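Local coordinates for protein inorganic pyrophosphatase (Coxiella burnetii, PDB 3TR4) that probably catalyses the magnesium-dependent hydrolysis of inorganic pyrophosphate to two phosphate ions, working as a cytoplasmic homohexamer, at residues B[69-74]-B[165-170]; B[18-23]-B[32-37]; B[12-17]-B[161-166]. One frame throughout, in Å; residues are numbered along the deposited sequence.

From the N terminus, contact 3 opens at the turn of 12-17, and the chain runs straight on into strand 16-23. Strand 30-35 follows soon after and comes back against 18-23, so contact 2 closes a short loop of eight residues. Contact 1 opens later, at 69-74. Contacts 1 and 3 both close on helix 160-175, where they share Lys-165 and Glu-166. Contact 3 therefore spans the other two, which follow one another in series. Contacts 1 and 3 attach the C-terminal helix to the mixed sheet and meet through Phe-167. Contact 2 joins that sheet to the hairpin 30-46. Val-73 and Val-19 pack between contacts 1 and 2.

Contact 1: B[69-74]-B[165-170]; sequences DPLDVL and KEFEAS. With MN (manganese (II) ion), chain I.
Leu-71, in segment 69-74, comes closest to helix 160-175 at Ser-170, with their CA atoms 6.7 Å apart, and no hydrogen bond joins the two segments. Leu-71 carries the contact alone from its side. Its CG lies anti to the backbone N (chi1 178°), and the two methyls reach the helix at different places. CD2 rests 3.8 Å from CA of Phe-167. It also meets the edge of the Phe-167 ring, near the ring plane, with CD1 of the phenylalanine 4.2 Å away. The same CD2 lies 3.7 Å from OG of Ser-170. That hydroxyl is turned back onto its own helix, where OG donates to O of Phe-167 at 2.8 Å. The other methyl, CD1 of Leu-71, lies 4.0 Å from CG of Glu-166. This is the pyrophosphatase barrel with its C-terminal helix laid against the segment that carries the metal ligand Asp-72. The side chain of Asp-72 turns to the other side and binds manganese through OD2 at 2.4 Å. Asp-104 is also a ligand of the ion, and Lys-106 hydrogen-bonds to OD2 of Asp-72. Two waters also bind the manganese. Thr-63 receives the backbone N-H of Leu-71 on its OG1.

Contact 2: B[18-23]-B[32-37]; sequences NVIIEI and YEYDKE
Strands 18-23 and 32-35 run roughly antiparallel, at 144° between their directions and 5.9 Å at the closest approach of their axes, with CA of Glu-22 nearest CA of Tyr-32. They are not paired by backbone hydrogen bonds. A side chain joins them instead. Glu-22 reaches across with its chain extended beyond CG, and OE2 accepts the backbone N-H of Tyr-34 at 2.8 Å. The bond is nearly straight (166°). The N-H comes to the anti side of the carboxylate, 22° out of its plane. OE2 of Glu-22 also lies 3.3 Å from CA of Glu-33. A water donates to O of Tyr-34 and, weakly, to this same OE2. At the other end, O of Glu-22 meets the edge of the Tyr-32 ring in its plane, with CD2 of Tyr-32 3.5 Å away. This carbonyl has no hydrogen-bond partner in the model, and neither do N and O of Tyr-32. Ile-20 adds an apolar touch, its CG2 4.4 Å from CB of Tyr-34. The hydroxyl of Tyr-32 bonds to the backbone N of Gln-82 of a second subunit, and the Tyr-34 ring meets Phe-40 of a third. Glu-22 and Ile-23 form a classic beta bulge opposite Tyr-57. Strand 56-59 lies beside 18-23 in the mixed sheet, while 32-35 pairs with strand 40-46.

Contact 3: B[12-17]-B[161-166]; sequences KGIDDF and EAAKKE
A type I beta turn from Gly-13 to Asp-16 leads into strand 16-23 of the barrel sheet and sets Ile-14 against helix 160-175. A classic beta bulge sits at the same place: Lys-12 and Gly-13 both face Asp-16. O of Asp-16 accepts from both backbone N atoms, at 3.0 Å from Lys-12 N and 3.3 Å from Gly-13 N. Asp-16 N in turn donates to O of Gly-13. Ile-14 sits at a corner of this turn and points at the helix, its CA nearest that of Lys-164. Its CG1 is anti to the backbone N (chi1 -159°), which carries the long branch onto the helix backbone. CD1 then lies 3.8 Å from CA of Lys-164 and 3.9 Å from O of Ala-163. The short branch goes elsewhere. CG2 of Ile-14 lies beside the aliphatic part of the lysine, 4.1 Å from CD of Lys-164. The lysine chain is extended and crosses the isoleucine at an angle, so hydrocarbon makes the contact and NZ lies farther out. Ile-14 also packs on Phe-167 of the same helix and on Ala-91 of strand 86-99, so it fills the join between helix and sheet. Asp-15 turns to Lys-160 in a salt bridge, which adds a charged tie to the start of the helix. On the inner side of the helix, CB of Ala-163 lies 4.4 Å from CD1 of Ile-14.

Contact 1: B[69-74]-B[165-170]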
loop_
_atom_site.group_PDB
_atom_site.type_symbol
_atom_site.label_atom_id
_atom_site.label_comp_id
_atom_site.label_asym_id
_atom_site.label_seq_id
_atom_site.Cartn_x
_atom_site.Cartn_y
_atom_site.Cartn_z
ATOM N N ASP B 69 -32.922 -3.062 1.093
ATOM C CA ASP B 69 -31.795 -2.155 0.907
ATOM C C ASP B 69 -31.853 -1.547 -0.492
ATOM O O ASP B 69 -32.536 -2.073 -1.369
ATOM C CB ASP B 69 -30.468 -2.896 1.092
ATOM C CG ASP B 69 -30.289 -3.439 2.496
ATOM O OD1 ASP B 69 -30.908 -2.892 3.432
ATOM O OD2 ASP B 69 -29.520 -4.411 2.662
ATOM N N PRO B 70 -31.139 -0.432 -0.706
ATOM C CA PRO B 70 -31.056 0.158 -2.048
ATOM C C PRO B 70 -30.473 -0.824 -3.059
ATOM O O PRO B 70 -29.816 -1.793 -2.672
ATOM C CB PRO B 70 -30.094 1.332 -1.856
ATOM C CG PRO B 70 -30.188 1.672 -0.410
ATOM C CD PRO B 70 -30.427 0.374 0.301
ATOM N N LEU B 71 -30.708 -0.564 -4.341
ATOM C CA LEU B 71 -30.218 -1.423 -5.415
ATOM C C LEU B 71 -28.688 -1.508 -5.442
ATOM O O LEU B 71 -28.010 -0.483 -5.454
ATOM C CB LEU B 71 -30.733 -0.901 -6.760
ATOM C CG LEU B 71 -30.286 -1.632 -8.023
ATOM C CD1 LEU B 71 -30.704 -3.085 -7.975
ATOM C CD2 LEU B 71 -30.860 -0.947 -9.256
ATOM N N ASP B 72 -28.158 -2.733 -5.455
ATOM C CA ASP B 72 -26.713 -2.968 -5.503
ATOM C C ASP B 72 -26.142 -2.731 -6.890
ATOM O O ASP B 72 -26.783 -3.035 -7.896
ATOM C CB ASP B 72 -26.376 -4.411 -5.135
ATOM C CG ASP B 72 -26.777 -4.771 -3.728
ATOM O OD1 ASP B 72 -26.920 -3.859 -2.888
ATOM O OD2 ASP B 72 -26.930 -5.983 -3.472
ATOM N N VAL B 73 -24.913 -2.232 -6.937
ATOM C CA VAL B 73 -24.240 -2.012 -8.207
ATOM C C VAL B 73 -22.780 -2.440 -8.141
ATOM O O VAL B 73 -22.083 -2.160 -7.165
ATOM C CB VAL B 73 -24.312 -0.537 -8.624
ATOM C CG1 VAL B 73 -23.617 -0.326 -9.961
ATOM C CG2 VAL B 73 -25.760 -0.082 -8.691
ATOM N N LEU B 74 -22.332 -3.138 -9.180
ATOM C CA LEU B 74 -20.918 -3.424 -9.366
ATOM C C LEU B 74 -20.378 -2.434 -10.389
ATOM O O LEU B 74 -20.921 -2.315 -11.491
ATOM C CB LEU B 74 -20.733 -4.845 -9.887
ATOM C CG LEU B 74 -21.347 -5.941 -9.015
ATOM C CD1 LEU B 74 -21.403 -7.268 -9.762
ATOM C CD2 LEU B 74 -20.561 -6.073 -7.725
ATOM N N LYS B 165 -34.988 -2.517 -16.358
ATOM C CA LYS B 165 -36.227 -2.933 -15.708
ATOM C C LYS B 165 -36.084 -2.912 -14.192
ATOM O O LYS B 165 -36.875 -2.277 -13.497
ATOM C CB LYS B 165 -36.637 -4.331 -16.168
ATOM C CG LYS B 165 -37.195 -4.385 -17.577
ATOM C CD LYS B 165 -37.627 -5.799 -17.930
ATOM C CE LYS B 165 -38.596 -6.350 -16.896
ATOM N NZ LYS B 165 -38.999 -7.750 -17.200
ATOM N N GLU B 166 -35.068 -3.608 -13.690
ATOM C CA GLU B 166 -34.828 -3.701 -12.257
ATOM C C GLU B 166 -34.562 -2.327 -11.654
ATOM O O GLU B 166 -35.035 -2.015 -10.559
ATOM C CB GLU B 166 -33.652 -4.638 -11.975
ATOM C CG GLU B 166 -33.334 -4.798 -10.497
ATOM C CD GLU B 166 -34.437 -5.516 -9.740
ATOM O OE1 GLU B 166 -35.137 -6.346 -10.359
ATOM O OE2 GLU B 166 -34.606 -5.244 -8.531
ATOM N N PHE B 167 -33.800 -1.514 -12.378
ATOM C CA PHE B 167 -33.472 -0.159 -11.949
ATOM C C PHE B 167 -34.741 0.669 -11.766
ATOM O O PHE B 167 -34.953 1.282 -10.719
ATOM C CB PHE B 167 -32.534 0.493 -12.974
ATOM C CG PHE B 167 -32.254 1.950 -12.719
ATOM C CD1 PHE B 167 -31.317 2.338 -11.775
ATOM C CD2 PHE B 167 -32.908 2.931 -13.447
ATOM C CE1 PHE B 167 -31.053 3.681 -11.546
ATOM C CE2 PHE B 167 -32.648 4.273 -13.226
ATOM C CZ PHE B 167 -31.720 4.649 -12.274
ATOM N N GLU B 168 -35.598 0.667 -12.780
ATOM C CA GLU B 168 -36.823 1.456 -12.736
ATOM C C GLU B 168 -37.807 0.963 -11.676
ATOM O O GLU B 168 -38.476 1.767 -11.022
ATOM C CB GLU B 168 -37.479 1.506 -14.115
ATOM C CG GLU B 168 -36.700 2.341 -15.118
ATOM C CD GLU B 168 -37.266 2.261 -16.518
ATOM O OE1 GLU B 168 -37.948 1.261 -16.832
ATOM O OE2 GLU B 168 -37.031 3.201 -17.308
ATOM N N ALA B 169 -37.888 -0.351 -11.499
ATOM C CA ALA B 169 -38.772 -0.924 -10.486
ATOM C C ALA B 169 -38.310 -0.585 -9.069
ATOM O O ALA B 169 -39.126 -0.299 -8.193
ATOM C CB ALA B 169 -38.886 -2.433 -10.664
ATOM N N SER B 170 -37.001 -0.615 -8.845
ATOM C CA SER B 170 -36.457 -0.303 -7.528
ATOM C C SER B 170 -36.670 1.170 -7.189
ATOM O O SER B 170 -36.723 1.547 -6.020
ATOM C CB SER B 170 -34.972 -0.662 -7.450
ATOM O OG SER B 170 -34.188 0.244 -8.209
HETATM MN MN MN I . -28.085 -6.100 -1.349
HETATM O O HOH W 1 -27.404 -4.269 0.197
HETATM O O HOH W 2 -29.648 -5.017 -1.935
#

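Contact 2: B[18-23]-B[32-37]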
loop_
_atom_site.group_PDB
_atom_site.type_symbol
_atom_site.label_atom_id
_atom_site.label_comp_id
_atom_site.label_asym_id
_atom_site.label_seq_id
_atom_site.Cartn_x
_atom_site.Cartn_y
_atom_site.Cartn_z
ATOM N N ASN B 18 -26.636 7.569 -10.317
ATOM C CA ASN B 18 -25.700 7.775 -9.219
ATOM C C ASN B 18 -25.389 6.501 -8.450
ATOM O O ASN B 18 -26.260 5.661 -8.229
ATOM C CB ASN B 18 -26.236 8.840 -8.262
ATOM C CG ASN B 18 -26.279 10.218 -8.894
ATOM O OD1 ASN B 18 -25.473 10.534 -9.771
ATOM N ND2 ASN B 18 -27.216 11.048 -8.449
ATOM N N VAL B 19 -24.135 6.365 -8.041
ATOM C CA VAL B 19 -23.735 5.255 -7.194
ATOM C C VAL B 19 -22.844 5.771 -6.079
ATOM O O VAL B 19 -21.915 6.546 -6.319
ATOM C CB VAL B 19 -22.986 4.171 -7.992
ATOM C CG1 VAL B 19 -22.347 3.164 -7.051
ATOM C CG2 VAL B 19 -23.941 3.472 -8.957
ATOM N N ILE B 20 -23.148 5.365 -4.855
ATOM C CA ILE B 20 -22.270 5.643 -3.731
ATOM C C ILE B 20 -21.438 4.396 -3.464
ATOM O O ILE B 20 -21.974 3.324 -3.185
ATOM C CB ILE B 20 -23.058 6.045 -2.474
ATOM C CG1 ILE B 20 -23.760 7.388 -2.702
ATOM C CG2 ILE B 20 -22.123 6.130 -1.275
ATOM C CD1 ILE B 20 -24.690 7.808 -1.576
ATOM N N ILE B 21 -20.125 4.538 -3.574
ATOM C CA ILE B 21 -19.229 3.400 -3.432
ATOM C C ILE B 21 -19.054 3.038 -1.960
ATOM O O ILE B 21 -18.863 3.912 -1.117
ATOM C CB ILE B 21 -17.861 3.683 -4.076
ATOM C CG1 ILE B 21 -18.020 3.872 -5.588
ATOM C CG2 ILE B 21 -16.891 2.548 -3.786
ATOM C CD1 ILE B 21 -18.534 2.641 -6.313
ATOM N N GLU B 22 -19.131 1.746 -1.662
ATOM C CA GLU B 22 -19.001 1.267 -0.292
ATOM C C GLU B 22 -17.749 0.411 -0.125
ATOM O O GLU B 22 -17.129 0.406 0.936
ATOM C CB GLU B 22 -20.259 0.493 0.125
ATOM C CG GLU B 22 -21.494 1.378 0.303
ATOM C CD GLU B 22 -22.767 0.583 0.552
ATOM O OE1 GLU B 22 -22.959 -0.462 -0.107
ATOM O OE2 GLU B 22 -23.575 1.004 1.407
ATOM N N ILE B 23 -17.376 -0.300 -1.187
ATOM C CA ILE B 23 -16.212 -1.180 -1.168
ATOM C C ILE B 23 -15.410 -1.006 -2.453
ATOM O O ILE B 23 -15.954 -1.157 -3.543
ATOM C CB ILE B 23 -16.639 -2.658 -1.089
ATOM C CG1 ILE B 23 -17.614 -2.881 0.068
ATOM C CG2 ILE B 23 -15.418 -3.564 -0.978
ATOM C CD1 ILE B 23 -18.221 -4.262 0.076
ATOM N N TYR B 32 -17.875 -1.944 4.078
ATOM C CA TYR B 32 -18.548 -0.760 4.589
ATOM C C TYR B 32 -19.972 -0.672 4.057
ATOM O O TYR B 32 -20.291 -1.241 3.017
ATOM C CB TYR B 32 -17.778 0.504 4.198
ATOM C CG TYR B 32 -16.372 0.577 4.755
ATOM C CD1 TYR B 32 -16.153 0.728 6.117
ATOM C CD2 TYR B 32 -15.269 0.507 3.920
ATOM C CE1 TYR B 32 -14.871 0.798 6.634
ATOM C CE2 TYR B 32 -13.981 0.577 4.424
ATOM C CZ TYR B 32 -13.789 0.726 5.781
ATOM O OH TYR B 32 -12.515 0.793 6.285
ATOM N N GLU B 33 -20.817 0.050 4.784
ATOM C CA GLU B 33 -22.163 0.375 4.334
ATOM C C GLU B 33 -22.409 1.843 4.627
ATOM O O GLU B 33 -22.040 2.332 5.693
ATOM C CB GLU B 33 -23.202 -0.469 5.071
ATOM C CG GLU B 33 -23.558 -1.782 4.393
ATOM C CD GLU B 33 -24.695 -2.506 5.095
ATOM O OE1 GLU B 33 -24.836 -2.342 6.326
ATOM O OE2 GLU B 33 -25.452 -3.233 4.416
ATOM N N TYR B 34 -23.027 2.557 3.695
ATOM C CA TYR B 34 -23.341 3.954 3.954
ATOM C C TYR B 34 -24.654 4.081 4.718
ATOM O O TYR B 34 -25.673 3.511 4.328
ATOM C CB TYR B 34 -23.385 4.779 2.664
ATOM C CG TYR B 34 -23.600 6.247 2.941
ATOM C CD1 TYR B 34 -22.542 7.062 3.323
ATOM C CD2 TYR B 34 -24.865 6.812 2.853
ATOM C CE1 TYR B 34 -22.736 8.404 3.598
ATOM C CE2 TYR B 34 -25.069 8.151 3.125
ATOM C CZ TYR B 34 -24.001 8.941 3.496
ATOM O OH TYR B 34 -24.201 10.277 3.764
ATOM N N ASP B 35 -24.618 4.828 5.814
ATOM C CA ASP B 35 -25.797 5.031 6.641
ATOM C C ASP B 35 -26.389 6.406 6.361
ATOM O O ASP B 35 -25.867 7.421 6.818
ATOM C CB ASP B 35 -25.439 4.888 8.124
ATOM C CG ASP B 35 -26.660 4.718 9.006
ATOM O OD1 ASP B 35 -27.711 5.314 8.688
ATOM O OD2 ASP B 35 -26.568 3.988 10.018
ATOM N N LYS B 36 -27.477 6.429 5.599
ATOM C CA LYS B 36 -28.134 7.678 5.225
ATOM C C LYS B 36 -28.677 8.423 6.444
ATOM O O LYS B 36 -28.657 9.654 6.492
ATOM C CB LYS B 36 -29.268 7.406 4.234
ATOM C CG LYS B 36 -30.094 8.632 3.882
ATOM C CD LYS B 36 -31.341 8.256 3.095
ATOM C CE LYS B 36 -32.210 9.477 2.830
ATOM N NZ LYS B 36 -33.489 9.128 2.147
ATOM N N GLU B 37 -29.160 7.669 7.427
ATOM C CA GLU B 37 -29.742 8.254 8.635
ATOM C C GLU B 37 -28.708 8.990 9.487
ATOM O O GLU B 37 -28.981 10.072 10.006
ATOM C CB GLU B 37 -30.450 7.182 9.471
ATOM C CG GLU B 37 -31.756 6.669 8.870
ATOM C CD GLU B 37 -31.546 5.780 7.655
ATOM O OE1 GLU B 37 -30.410 5.297 7.452
ATOM O OE2 GLU B 37 -32.519 5.563 6.902
HETATM O O HOH W 3 -26.786 1.797 2.047
#

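Contact 3: B[12-17]-B[161-166]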
loop_
_atom_site.group_PDB
_atom_site.type_symbol
_atom_site.label_atom_id
_atom_site.label_comp_id
_atom_site.label_asym_id
_atom_site.label_seq_id
_atom_site.Cartn_x
_atom_site.Cartn_y
_atom_site.Cartn_z
ATOM N N LYS B 12 -30.441 10.238 -13.503
ATOM C CA LYS B 12 -31.283 10.477 -14.674
ATOM C C LYS B 12 -31.888 9.208 -15.272
ATOM O O LYS B 12 -33.046 9.206 -15.689
ATOM C CB LYS B 12 -30.505 11.256 -15.742
ATOM C CG LYS B 12 -30.123 12.662 -15.302
ATOM C CD LYS B 12 -29.292 13.391 -16.346
ATOM C CE LYS B 12 -29.048 14.831 -15.921
ATOM N NZ LYS B 12 -28.193 15.578 -16.880
ATOM N N GLY B 13 -31.108 8.132 -15.320
ATOM C CA GLY B 13 -31.578 6.897 -15.919
ATOM C C GLY B 13 -30.486 5.851 -16.046
ATOM O O GLY B 13 -29.391 6.024 -15.518
ATOM N N ILE B 14 -30.789 4.774 -16.762
ATOM C CA ILE B 14 -29.906 3.612 -16.831
ATOM C C ILE B 14 -28.557 3.920 -17.485
ATOM O O ILE B 14 -27.587 3.183 -17.298
ATOM C CB ILE B 14 -30.588 2.436 -17.566
ATOM C CG1 ILE B 14 -29.921 1.108 -17.200
ATOM C CG2 ILE B 14 -30.593 2.675 -19.071
ATOM C CD1 ILE B 14 -29.986 0.778 -15.714
ATOM N N ASP B 15 -28.496 5.013 -18.243
ATOM C CA ASP B 15 -27.259 5.419 -18.910
ATOM C C ASP B 15 -26.527 6.514 -18.147
ATOM O O ASP B 15 -25.476 6.986 -18.577
ATOM C CB ASP B 15 -27.544 5.906 -20.331
ATOM C CG ASP B 15 -27.850 4.771 -21.284
ATOM O OD1 ASP B 15 -29.017 4.650 -21.709
ATOM O OD2 ASP B 15 -26.921 3.999 -21.606
ATOM N N ASP B 16 -27.085 6.922 -17.014
ATOM C CA ASP B 16 -26.488 7.985 -16.222
ATOM C C ASP B 16 -27.145 8.066 -14.855
ATOM O O ASP B 16 -28.006 8.918 -14.620
ATOM C CB ASP B 16 -26.616 9.326 -16.947
ATOM C CG ASP B 16 -26.069 10.481 -16.134
ATOM O OD1 ASP B 16 -25.303 10.231 -15.178
ATOM O OD2 ASP B 16 -26.405 11.641 -16.452
ATOM N N PHE B 17 -26.741 7.176 -13.956
ATOM C CA PHE B 17 -27.298 7.180 -12.614
ATOM C C PHE B 17 -26.216 7.279 -11.543
ATOM O O PHE B 17 -25.029 7.116 -11.825
ATOM C CB PHE B 17 -28.232 5.980 -12.389
ATOM C CG PHE B 17 -27.565 4.632 -12.514
ATOM C CD1 PHE B 17 -27.437 4.015 -13.750
ATOM C CD2 PHE B 17 -27.111 3.962 -11.388
ATOM C CE1 PHE B 17 -26.845 2.767 -13.863
ATOM C CE2 PHE B 17 -26.521 2.712 -11.492
ATOM C CZ PHE B 17 -26.387 2.115 -12.729
ATOM N N GLU B 161 -31.187 -4.172 -20.946
ATOM C CA GLU B 161 -32.631 -4.001 -20.818
ATOM C C GLU B 161 -33.148 -4.581 -19.502
ATOM O O GLU B 161 -34.017 -3.995 -18.858
ATOM C CB GLU B 161 -33.365 -4.639 -22.002
ATOM C CG GLU B 161 -34.880 -4.599 -21.873
ATOM C CD GLU B 161 -35.411 -3.191 -21.672
ATOM O OE1 GLU B 161 -34.872 -2.254 -22.300
ATOM O OE2 GLU B 161 -36.362 -3.022 -20.877
ATOM N N ALA B 162 -32.610 -5.731 -19.107
ATOM C CA ALA B 162 -32.967 -6.326 -17.823
ATOM C C ALA B 162 -32.521 -5.425 -16.677
ATOM O O ALA B 162 -33.245 -5.255 -15.695
ATOM C CB ALA B 162 -32.356 -7.709 -17.679
ATOM N N ALA B 163 -31.333 -4.841 -16.805
ATOM C CA ALA B 163 -30.818 -3.959 -15.762
ATOM C C ALA B 163 -31.731 -2.750 -15.608
ATOM O O ALA B 163 -32.028 -2.314 -14.492
ATOM C CB ALA B 163 -29.391 -3.522 -16.084
ATOM N N LYS B 164 -32.177 -2.221 -16.742
ATOM C CA LYS B 164 -33.078 -1.076 -16.770
ATOM C C LYS B 164 -34.387 -1.373 -16.044
ATOM O O LYS B 164 -34.842 -0.580 -15.219
ATOM C CB LYS B 164 -33.358 -0.671 -18.217
ATOM C CG LYS B 164 -34.241 0.553 -18.379
ATOM C CD LYS B 164 -34.237 1.014 -19.827
ATOM C CE LYS B 164 -34.990 2.318 -19.999
ATOM N NZ LYS B 164 -34.729 2.923 -21.332
ATOM N N LYS B 165 -34.988 -2.517 -16.358
ATOM C CA LYS B 165 -36.227 -2.933 -15.708
ATOM C C LYS B 165 -36.084 -2.912 -14.192
ATOM O O LYS B 165 -36.875 -2.277 -13.497
ATOM C CB LYS B 165 -36.637 -4.331 -16.168
ATOM C CG LYS B 165 -37.195 -4.385 -17.577
ATOM C CD LYS B 165 -37.627 -5.799 -17.930
ATOM C CE LYS B 165 -38.596 -6.350 -16.896
ATOM N NZ LYS B 165 -38.999 -7.750 -17.200
ATOM N N GLU B 166 -35.068 -3.608 -13.690
ATOM C CA GLU B 166 -34.828 -3.701 -12.257
ATOM C C GLU B 166 -34.562 -2.327 -11.654
ATOM O O GLU B 166 -35.035 -2.015 -10.559
ATOM C CB GLU B 166 -33.652 -4.638 -11.975
ATOM C CG GLU B 166 -33.334 -4.798 -10.497
ATOM C CD GLU B 166 -34.437 -5.516 -9.740
ATOM O OE1 GLU B 166 -35.137 -6.346 -10.359
ATOM O OE2 GLU B 166 -34.606 -5.244 -8.531
#